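Side-chain contacts in haloalkane dehalogenase (Mycobacterium rhodesiae, PDB 4MJ3), which hydrolyses the carbon-halogen bond of haloalkanes, releasing a halide ion and an alcohol, probably by the covalent mechanism of its alpha/beta hydrolase family: residues 6-9 and 10-13; 104-107 and 108-112; 122-125 and 126-130; 200-203 and 204-207. All coordinates share one frame; numbering follows the deposited sequence.

Interaction 1 (6-9 and 10-13)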
loop_
_atom_site.group_PDB
_atom_site.type_symbol
_atom_site.label_atom_id
_atom_site.label_comp_id
_atom_site.label_asym_id
_atom_site.label_seq_id
_atom_site.Cartn_x
_atom_site.Cartn_y
_atom_site.Cartn_z
ATOM N N THR A 6 -19.194 3.125 -2.243
ATOM C CA THR A 6 -19.406 2.277 -3.415
ATOM C C THR A 6 -20.470 1.254 -3.062
ATOM O O THR A 6 -20.378 0.634 -2.004
ATOM C CB THR A 6 -18.103 1.544 -3.834
ATOM O OG1 THR A 6 -17.080 2.517 -4.087
ATOM C CG2 THR A 6 -18.329 0.740 -5.082
ATOM N N PRO A 7 -21.502 1.118 -3.892
ATOM C CA PRO A 7 -22.525 0.106 -3.552
ATOM C C PRO A 7 -21.969 -1.309 -3.399
ATOM O O PRO A 7 -21.108 -1.720 -4.171
ATOM C CB PRO A 7 -23.487 0.167 -4.736
ATOM C CG PRO A 7 -23.289 1.521 -5.318
ATOM C CD PRO A 7 -21.857 1.885 -5.083
ATOM N N ASP A 8 -22.478 -2.061 -2.427
ATOM C CA ASP A 8 -22.010 -3.426 -2.166
ATOM C C ASP A 8 -22.195 -4.367 -3.341
ATOM O O ASP A 8 -21.416 -5.301 -3.495
ATOM C CB ASP A 8 -22.683 -4.019 -0.914
ATOM C CG ASP A 8 -21.937 -3.667 0.350
ATOM O OD1 ASP A 8 -20.747 -3.347 0.251
ATOM O OD2 ASP A 8 -22.515 -3.722 1.439
ATOM N N GLU A 9 -23.192 -4.106 -4.179
ATOM C CA GLU A 9 -23.415 -4.923 -5.378
ATOM C C GLU A 9 -22.187 -4.952 -6.312
ATOM O O GLU A 9 -21.995 -5.902 -7.063
ATOM C CB GLU A 9 -24.650 -4.445 -6.127
ATOM C CG GLU A 9 -25.961 -4.701 -5.335
ATOM C CD GLU A 9 -26.327 -3.592 -4.345
ATOM O OE1 GLU A 9 -25.479 -2.720 -4.065
ATOM O OE2 GLU A 9 -27.465 -3.596 -3.827
ATOM N N ARG A 10 -21.325 -3.948 -6.228
ATOM C CA ARG A 10 -20.120 -3.933 -7.072
ATOM C C ARG A 10 -19.149 -5.041 -6.711
ATOM O O ARG A 10 -18.290 -5.402 -7.529
ATOM C CB ARG A 10 -19.403 -2.574 -6.981
ATOM C CG ARG A 10 -20.210 -1.402 -7.522
ATOM C CD ARG A 10 -20.224 -1.354 -9.044
ATOM N NE ARG A 10 -18.907 -1.020 -9.594
ATOM C CZ ARG A 10 -18.667 -0.816 -10.887
ATOM N NH1 ARG A 10 -19.648 -0.948 -11.785
ATOM N NH2 ARG A 10 -17.444 -0.507 -11.299
ATOM N N PHE A 11 -19.255 -5.586 -5.495
ATOM C CA PHE A 11 -18.243 -6.527 -4.985
ATOM C C PHE A 11 -18.739 -7.970 -4.929
ATOM O O PHE A 11 -18.107 -8.816 -4.306
ATOM C CB PHE A 11 -17.759 -6.055 -3.616
ATOM C CG PHE A 11 -17.228 -4.654 -3.629
ATOM C CD1 PHE A 11 -15.984 -4.396 -4.164
ATOM C CD2 PHE A 11 -17.998 -3.590 -3.194
ATOM C CE1 PHE A 11 -15.482 -3.099 -4.201
ATOM C CE2 PHE A 11 -17.514 -2.298 -3.221
ATOM C CZ PHE A 11 -16.256 -2.057 -3.747
ATOM N N THR A 12 -19.836 -8.242 -5.631
ATOM C CA THR A 12 -20.423 -9.585 -5.636
ATOM C C THR A 12 -19.535 -10.556 -6.431
ATOM O O THR A 12 -19.042 -10.237 -7.513
ATOM C CB THR A 12 -21.888 -9.582 -6.122
ATOM O OG1 THR A 12 -21.992 -8.941 -7.393
ATOM C CG2 THR A 12 -22.752 -8.861 -5.110
ATOM N N ALA A 13 -19.254 -11.704 -5.827
ATOM C CA ALA A 13 -18.557 -12.811 -6.489
ATOM C C ALA A 13 -17.200 -12.465 -7.150
ATOM O O ALA A 13 -16.916 -12.925 -8.257
ATOM C CB ALA A 13 -19.489 -13.453 -7.506
#

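Interaction 2 (104-107 and 108-112)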
loop_
_atom_site.group_PDB
_atom_site.type_symbol
_atom_site.label_atom_id
_atom_site.label_comp_id
_atom_site.label_asym_id
_atom_site.label_seq_id
_atom_site.Cartn_x
_atom_site.Cartn_y
_atom_site.Cartn_z
ATOM N N TRP A 104 -5.477 8.945 8.509
ATOM C CA TRP A 104 -6.558 7.960 8.333
ATOM C C TRP A 104 -6.061 6.535 8.546
ATOM O O TRP A 104 -6.676 5.745 9.269
ATOM C CB TRP A 104 -7.177 8.078 6.940
ATOM C CG TRP A 104 -8.021 9.284 6.721
ATOM C CD1 TRP A 104 -8.844 9.889 7.617
ATOM C CD2 TRP A 104 -8.155 10.007 5.489
ATOM N NE1 TRP A 104 -9.498 10.947 7.012
ATOM C CE2 TRP A 104 -9.101 11.037 5.708
ATOM C CE3 TRP A 104 -7.606 9.857 4.214
ATOM C CZ2 TRP A 104 -9.480 11.932 4.701
ATOM C CZ3 TRP A 104 -7.987 10.734 3.211
ATOM C CH2 TRP A 104 -8.899 11.779 3.468
HETATM N N MSE A 105 -4.914 6.203 7.969
HETATM C CA MSE A 105 -4.368 4.854 8.132
HETATM C C MSE A 105 -3.968 4.560 9.568
HETATM O O MSE A 105 -4.228 3.455 10.076
HETATM C CB MSE A 105 -3.198 4.642 7.169
HETATM C CG MSE A 105 -2.550 3.268 7.284
HETATM SE SE MSE A 105 -3.828 1.776 7.028
HETATM C CE MSE A 105 -4.202 1.972 5.125
ATOM N N TRP A 106 -3.325 5.520 10.231
ATOM C CA TRP A 106 -2.966 5.340 11.629
ATOM C C TRP A 106 -4.215 5.129 12.467
ATOM O O TRP A 106 -4.239 4.232 13.296
ATOM C CB TRP A 106 -2.150 6.509 12.180
ATOM C CG TRP A 106 -1.700 6.261 13.558
ATOM C CD1 TRP A 106 -2.054 6.962 14.664
ATOM C CD2 TRP A 106 -0.829 5.206 14.011
ATOM N NE1 TRP A 106 -1.445 6.431 15.767
ATOM C CE2 TRP A 106 -0.690 5.355 15.403
ATOM C CE3 TRP A 106 -0.146 4.173 13.378
ATOM C CZ2 TRP A 106 0.098 4.504 16.171
ATOM C CZ3 TRP A 106 0.647 3.326 14.146
ATOM C CH2 TRP A 106 0.757 3.489 15.512
ATOM N N ALA A 107 -5.255 5.930 12.224
ATOM C CA ALA A 107 -6.505 5.769 12.959
ATOM C C ALA A 107 -7.121 4.379 12.765
ATOM O O ALA A 107 -7.616 3.792 13.722
ATOM C CB ALA A 107 -7.488 6.840 12.571
ATOM N N ALA A 108 -7.058 3.855 11.545
ATOM C CA ALA A 108 -7.525 2.500 11.257
ATOM C C ALA A 108 -6.748 1.432 12.021
ATOM O O ALA A 108 -7.332 0.559 12.681
ATOM C CB ALA A 108 -7.457 2.215 9.775
ATOM N N ILE A 109 -5.424 1.528 11.976
ATOM C CA ILE A 109 -4.560 0.607 12.712
ATOM C C ILE A 109 -4.903 0.625 14.221
ATOM O O ILE A 109 -5.010 -0.420 14.874
ATOM C CB ILE A 109 -3.070 0.954 12.465
ATOM C CG1 ILE A 109 -2.711 0.631 11.021
ATOM C CG2 ILE A 109 -2.134 0.208 13.426
ATOM C CD1 ILE A 109 -1.379 1.199 10.563
ATOM N N GLU A 110 -5.049 1.828 14.769
ATOM C CA GLU A 110 -5.366 1.996 16.179
ATOM C C GLU A 110 -6.733 1.425 16.543
ATOM O O GLU A 110 -6.888 0.815 17.599
ATOM C CB GLU A 110 -5.296 3.462 16.569
ATOM C CG GLU A 110 -3.892 4.042 16.580
ATOM C CD GLU A 110 -3.138 3.690 17.842
ATOM O OE1 GLU A 110 -2.740 2.518 17.985
ATOM O OE2 GLU A 110 -2.935 4.583 18.692
ATOM N N GLU A 111 -7.712 1.648 15.674
ATOM C CA GLU A 111 -9.081 1.211 15.928
ATOM C C GLU A 111 -9.185 -0.323 15.844
ATOM O O GLU A 111 -9.851 -0.944 16.668
ATOM C CB GLU A 111 -10.039 1.885 14.947
ATOM C CG GLU A 111 -11.503 1.787 15.340
ATOM C CD GLU A 111 -11.812 2.443 16.671
ATOM O OE1 GLU A 111 -11.342 3.581 16.902
ATOM O OE2 GLU A 111 -12.496 1.793 17.497
ATOM N N ILE A 112 -8.492 -0.914 14.875
ATOM C CA ILE A 112 -8.413 -2.362 14.782
ATOM C C ILE A 112 -7.657 -2.950 15.985
ATOM O O ILE A 112 -8.028 -4.011 16.501
ATOM C CB ILE A 112 -7.755 -2.826 13.473
ATOM C CG1 ILE A 112 -8.593 -2.361 12.277
ATOM C CG2 ILE A 112 -7.626 -4.340 13.486
ATOM C CD1 ILE A 112 -7.865 -2.422 10.969
#

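Interaction 3 (122-125 and 126-130)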
loop_
_atom_site.group_PDB
_atom_site.type_symbol
_atom_site.label_atom_id
_atom_site.label_comp_id
_atom_site.label_asym_id
_atom_site.label_seq_id
_atom_site.Cartn_x
_atom_site.Cartn_y
_atom_site.Cartn_z
ATOM N N GLN A 122 3.849 -1.670 -0.515
ATOM C CA GLN A 122 4.155 -1.504 -1.934
ATOM C C GLN A 122 3.505 -0.206 -2.408
ATOM O O GLN A 122 2.422 0.155 -1.918
ATOM C CB GLN A 122 3.581 -2.709 -2.689
ATOM C CG GLN A 122 3.803 -2.737 -4.190
ATOM C CD GLN A 122 2.608 -2.241 -5.013
ATOM O OE1 GLN A 122 1.502 -2.095 -4.510
ATOM N NE2 GLN A 122 2.842 -2.007 -6.298
ATOM N N ASP A 123 4.157 0.501 -3.346
ATOM C CA ASP A 123 3.592 1.730 -3.938
ATOM C C ASP A 123 3.225 2.679 -2.765
ATOM O O ASP A 123 3.986 2.791 -1.780
ATOM C CB ASP A 123 2.384 1.318 -4.833
ATOM C CG ASP A 123 1.861 2.429 -5.745
ATOM O OD1 ASP A 123 1.101 3.319 -5.289
ATOM O OD2 ASP A 123 2.160 2.379 -6.965
ATOM N N TRP A 124 2.065 3.346 -2.847
ATOM C CA TRP A 124 1.626 4.253 -1.790
ATOM C C TRP A 124 1.399 3.569 -0.436
ATOM O O TRP A 124 1.434 4.234 0.604
ATOM C CB TRP A 124 0.371 5.025 -2.228
ATOM C CG TRP A 124 0.673 6.327 -2.874
ATOM C CD1 TRP A 124 0.722 6.577 -4.208
ATOM C CD2 TRP A 124 0.987 7.566 -2.214
ATOM N NE1 TRP A 124 1.006 7.896 -4.421
ATOM C CE2 TRP A 124 1.189 8.523 -3.211
ATOM C CE3 TRP A 124 1.072 7.956 -0.875
ATOM C CZ2 TRP A 124 1.508 9.854 -2.920
ATOM C CZ3 TRP A 124 1.399 9.272 -0.584
ATOM C CH2 TRP A 124 1.600 10.203 -1.608
ATOM N N GLY A 125 1.198 2.243 -0.436
ATOM C CA GLY A 125 1.164 1.491 0.812
ATOM C C GLY A 125 2.430 1.729 1.626
ATOM O O GLY A 125 2.379 1.836 2.852
ATOM N N GLY A 126 3.561 1.842 0.938
ATOM C CA GLY A 126 4.828 2.160 1.585
ATOM C C GLY A 126 5.082 3.648 1.787
ATOM O O GLY A 126 5.689 4.035 2.790
ATOM N N LEU A 127 4.681 4.504 0.862
ATOM C CA LEU A 127 4.824 5.951 1.108
ATOM C C LEU A 127 4.108 6.318 2.410
ATOM O O LEU A 127 4.594 7.122 3.194
ATOM C CB LEU A 127 4.305 6.800 -0.035
ATOM C CG LEU A 127 5.290 7.059 -1.169
ATOM C CD1 LEU A 127 5.456 5.825 -2.050
ATOM C CD2 LEU A 127 4.842 8.237 -2.004
ATOM N N ILE A 128 2.957 5.684 2.644
ATOM C CA ILE A 128 2.204 5.891 3.885
ATOM C C ILE A 128 2.770 5.039 5.014
ATOM O O ILE A 128 3.096 5.559 6.084
ATOM C CB ILE A 128 0.707 5.597 3.667
ATOM C CG1 ILE A 128 0.116 6.634 2.716
ATOM C CG2 ILE A 128 -0.037 5.605 4.989
ATOM C CD1 ILE A 128 -1.117 6.173 1.996
ATOM N N GLY A 129 2.938 3.751 4.755
ATOM C CA GLY A 129 3.406 2.816 5.772
ATOM C C GLY A 129 4.788 3.116 6.329
ATOM O O GLY A 129 4.989 3.067 7.553
ATOM N N LEU A 130 5.749 3.448 5.464
ATOM C CA LEU A 130 7.101 3.756 5.931
ATOM C C LEU A 130 7.128 5.063 6.736
ATOM O O LEU A 130 7.896 5.199 7.701
ATOM C CB LEU A 130 8.092 3.820 4.769
ATOM C CG LEU A 130 8.334 2.513 4.015
ATOM C CD1 LEU A 130 9.136 2.788 2.752
ATOM C CD2 LEU A 130 9.043 1.501 4.891
#

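Interaction 4 (200-203 and 204-207)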
loop_
_atom_site.group_PDB
_atom_site.type_symbol
_atom_site.label_atom_id
_atom_site.label_comp_id
_atom_site.label_asym_id
_atom_site.label_seq_id
_atom_site.Cartn_x
_atom_site.Cartn_y
_atom_site.Cartn_z
ATOM N N PHE A 200 -15.078 1.724 -8.429
ATOM C CA PHE A 200 -15.238 3.000 -9.144
ATOM C C PHE A 200 -16.339 2.936 -10.240
ATOM O O PHE A 200 -16.036 2.872 -11.432
ATOM C CB PHE A 200 -13.901 3.377 -9.798
ATOM C CG PHE A 200 -12.742 3.441 -8.840
ATOM C CD1 PHE A 200 -12.778 4.271 -7.718
ATOM C CD2 PHE A 200 -11.623 2.652 -9.046
ATOM C CE1 PHE A 200 -11.734 4.304 -6.825
ATOM C CE2 PHE A 200 -10.555 2.699 -8.163
ATOM C CZ PHE A 200 -10.600 3.542 -7.061
ATOM N N PRO A 201 -17.619 2.919 -9.837
ATOM C CA PRO A 201 -18.704 2.863 -10.832
ATOM C C PRO A 201 -18.632 3.981 -11.862
ATOM O O PRO A 201 -19.039 3.787 -13.006
ATOM C CB PRO A 201 -19.981 2.998 -9.990
ATOM C CG PRO A 201 -19.596 2.583 -8.615
ATOM C CD PRO A 201 -18.118 2.788 -8.462
ATOM N N ASP A 202 -18.114 5.135 -11.470
ATOM C CA ASP A 202 -17.867 6.215 -12.396
ATOM C C ASP A 202 -16.832 7.175 -11.820
ATOM O O ASP A 202 -16.319 6.951 -10.730
ATOM C CB ASP A 202 -19.188 6.936 -12.759
ATOM C CG ASP A 202 -19.858 7.570 -11.567
ATOM O OD1 ASP A 202 -19.177 8.194 -10.746
ATOM O OD2 ASP A 202 -21.092 7.464 -11.449
ATOM N N ALA A 203 -16.550 8.248 -12.548
ATOM C CA ALA A 203 -15.477 9.170 -12.190
ATOM C C ALA A 203 -15.690 9.877 -10.863
ATOM O O ALA A 203 -14.721 10.290 -10.239
ATOM C CB ALA A 203 -15.264 10.190 -13.301
ATOM N N SER A 204 -16.943 9.978 -10.400
ATOM C CA SER A 204 -17.227 10.688 -9.144
ATOM C C SER A 204 -16.606 9.982 -7.937
ATOM O O SER A 204 -16.362 10.626 -6.910
ATOM C CB SER A 204 -18.728 10.860 -8.926
ATOM O OG SER A 204 -19.340 9.626 -8.661
ATOM N N TYR A 205 -16.323 8.687 -8.082
ATOM C CA TYR A 205 -15.709 7.873 -7.049
ATOM C C TYR A 205 -14.168 7.866 -7.111
ATOM O O TYR A 205 -13.534 7.195 -6.295
ATOM C CB TYR A 205 -16.183 6.420 -7.152
ATOM C CG TYR A 205 -17.637 6.201 -6.876
ATOM C CD1 TYR A 205 -18.586 6.433 -7.864
ATOM C CD2 TYR A 205 -18.073 5.791 -5.634
ATOM C CE1 TYR A 205 -19.935 6.227 -7.612
ATOM C CE2 TYR A 205 -19.419 5.565 -5.374
ATOM C CZ TYR A 205 -20.337 5.782 -6.365
ATOM O OH TYR A 205 -21.688 5.587 -6.113
ATOM N N GLN A 206 -13.579 8.584 -8.066
ATOM C CA GLN A 206 -12.153 8.430 -8.366
ATOM C C GLN A 206 -11.271 9.614 -7.963
ATOM O O GLN A 206 -10.147 9.703 -8.410
ATOM C CB GLN A 206 -11.964 8.136 -9.867
ATOM C CG GLN A 206 -12.537 6.805 -10.316
ATOM C CD GLN A 206 -12.245 6.538 -11.779
ATOM O OE1 GLN A 206 -12.347 7.441 -12.615
ATOM N NE2 GLN A 206 -11.863 5.310 -12.092
ATOM N N ALA A 207 -11.777 10.529 -7.140
ATOM C CA ALA A 207 -10.999 11.689 -6.752
ATOM C C ALA A 207 -9.693 11.298 -6.068
ATOM O O ALA A 207 -8.669 11.940 -6.300
ATOM C CB ALA A 207 -11.818 12.629 -5.872
#

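Interaction 1 (6-9 and 10-13)
Thr6 and Pro7 meet Arg10 and Phe11 in a local contact round a short 3-10 turn, residues 8-10, in the N-terminal connection between strands 3-4 and 22-27. Two backbone bonds spanning three residues define the turn: Arg10 N donates to Pro7 O at 3.0 Å, and Phe11 N to Asp8 O at the same 3.0 Å. The buried part of the contact is apolar. Thr6 CG2 lies 3.7 Å from Phe11 CE2 and approaches the ring obliquely, the two side chains crossing at about a right angle. Branching at Thr6 CB sorts its arms: the methyl stands opposite the backbone N and reaches the phenyl ring, while OG1, beside that N, bonds to Pro199 O and Lys89 NZ. Arg10 adds its aliphatic portion, with CG 3.8 Å from Thr6 CG2 and CB above the rim of one Phe11 face. Bends at chi2 (-77°) and chi3 (-69°) then carry the guanidinium away to the carbonyl oxygens of Asp197 and Ala198. On the exposed flank Asp8 forms a salt bridge with Arg86, against which Phe11 also packs. Glu9 O closes the turn as a double acceptor: Thr12 OG1 donates to it at 3.1 Å, tilted 22° from the carbonyl plane, and Thr12 N adds a weak bond at 3.5 Å.

Interaction 2 (104-107 and 108-112)
Glu110 lays its aliphatic stem over one face of the Trp106 indole, one helical turn back. CG is the atom that touches: it stands 3.8 Å from the centroid of the five-membered ring, 22° off the normal, a CH-pi contact whose nearest ring atom is NE1, 3.5 Å from Glu110 CG. The carboxylate follows across the same surface, its plane 28° from that of the ring, with CD 3.7 Å from Trp106 CZ2. Trp106 extends its indole opposite the backbone N (chi1 -175°), which swings the ring along the helix towards the following turn, and Glu110 folds back at chi2 to meet it. Both residues belong to helix 98-112 of the alpha/beta hydrolase fold, wound here by regular alpha-helical bonds such as Glu110 N to Trp106 O, 2.9 Å. Arg139 holds Glu110 OE1 in a salt bridge, and His136 stacks on the Trp106 ring. Round the helix, towards its buried side, Ile109 brings CG2 obliquely to the indole, 4.2 Å from Trp106 CZ3. The other branch of Ile109 ends in CD1, which lies 4.1 Å from CG of Met105, a selenomethionine; both side chains also pack on Leu132 of helix 124-135.

Interaction 3 (122-125 and 126-130)
Leu127 packs closely on the Trp124 indole while Ile128 meets it more loosely from the edge. CD2 of Leu127 sits almost exactly above the six-membered ring, 3.6 Å from its centroid and 3° off the normal, a CH-pi contact, and Leu127 CB comes within 3.5 Å of Trp124 CE3. Ile128 approaches near the ring plane at about a right angle, its CG1 3.9 Å from Trp124 CE3. Phe212 stacks on the indole and Tyr98 meets it edge-to-face, adding to this buried side. The backbone beneath is close too: Gly125 and Gly129, without side chains, come near each other, Gly129 N bonding Gly125 O at 2.8 Å, and Asp123 O accepts from both Gly126 N, at 2.9 Å, and Leu127 N, at 3.2 Å. The partly exposed side belongs to Asp123, whose side chain makes no contact with residues 126-130. It is instead gripped by polar groups: OD1 takes a short bond of 2.6 Å from Trp124 N, on its anti side, and another from Glu55 N, while OD2 pairs with His280 NE2. With a positive phi of 54° at Asp123, between strand 117-121 and helix 124-135, this strand-turn-helix is the nucleophile elbow of the alpha/beta hydrolases, consistent with Asp123 being the nucleophile and the amides of Glu55 and Trp124 forming its oxyanion hole.

Interaction 4 (200-203 and 204-207)
Tyr205 folds back over Pro201 and Asp202 in the loop between helices 190-197 and 207-211. Its CB lies 3.6 Å from Asp202 O and also faces Phe200 CD1. With CG placed opposite the carbonyl carbon (chi1 -66°), the ring crosses the pyrrolidine at about a right angle: Pro201 CD sits 3.8 Å from the ring centroid, 15° off the normal, a CH-pi contact over one face. CD1 brings the ring edge to within 3.4 Å of Asp202 OD1. Further out, CE1 and CZ both meet Pro201 CG, and the hydroxyl at the tip packs on Pro7. Next along the chain, Gln206 lays CG obliquely against Phe200, 3.6 Å from its CD1, and sends NE2 to Phe174 O. The backbone is a 3-10 turn that includes Ser204 and Tyr205, with Tyr205 N bonded to Asp202 O at 3.2 Å. An Asx turn opens it: Ser204 N donates to Asp202 OD1 at 2.9 Å, on the anti side, while Ser204 OG uses the syn lone pair of Asp202 OD1 at 2.5 Å. Two donors on one oxygen fix the rotation of the carboxylate and would be expected to favour its charged form.

Overall arrangement
The four contacts follow one another along the chain and fall into two touching pairs. Interactions 2 and 3 lie on helices 98-112 and 124-135, joined by strand 117-121 of the central sheet; their centres are about 15 Å apart, and Met105 packs on Ile128. Interactions 1 and 4, far apart in sequence, have centres about 14 Å apart and meet where Arg10 packs on Pro201 and Thr6 on Tyr205. Interaction 4 lies in the insertion between strands 140-145 and 242-244, consistent with the cap domain of this family. The N-terminal segment thus rests against what is probably the cap, remote from the probable catalytic elbow: the centres of interactions 1 and 3 are about 26 Å apart.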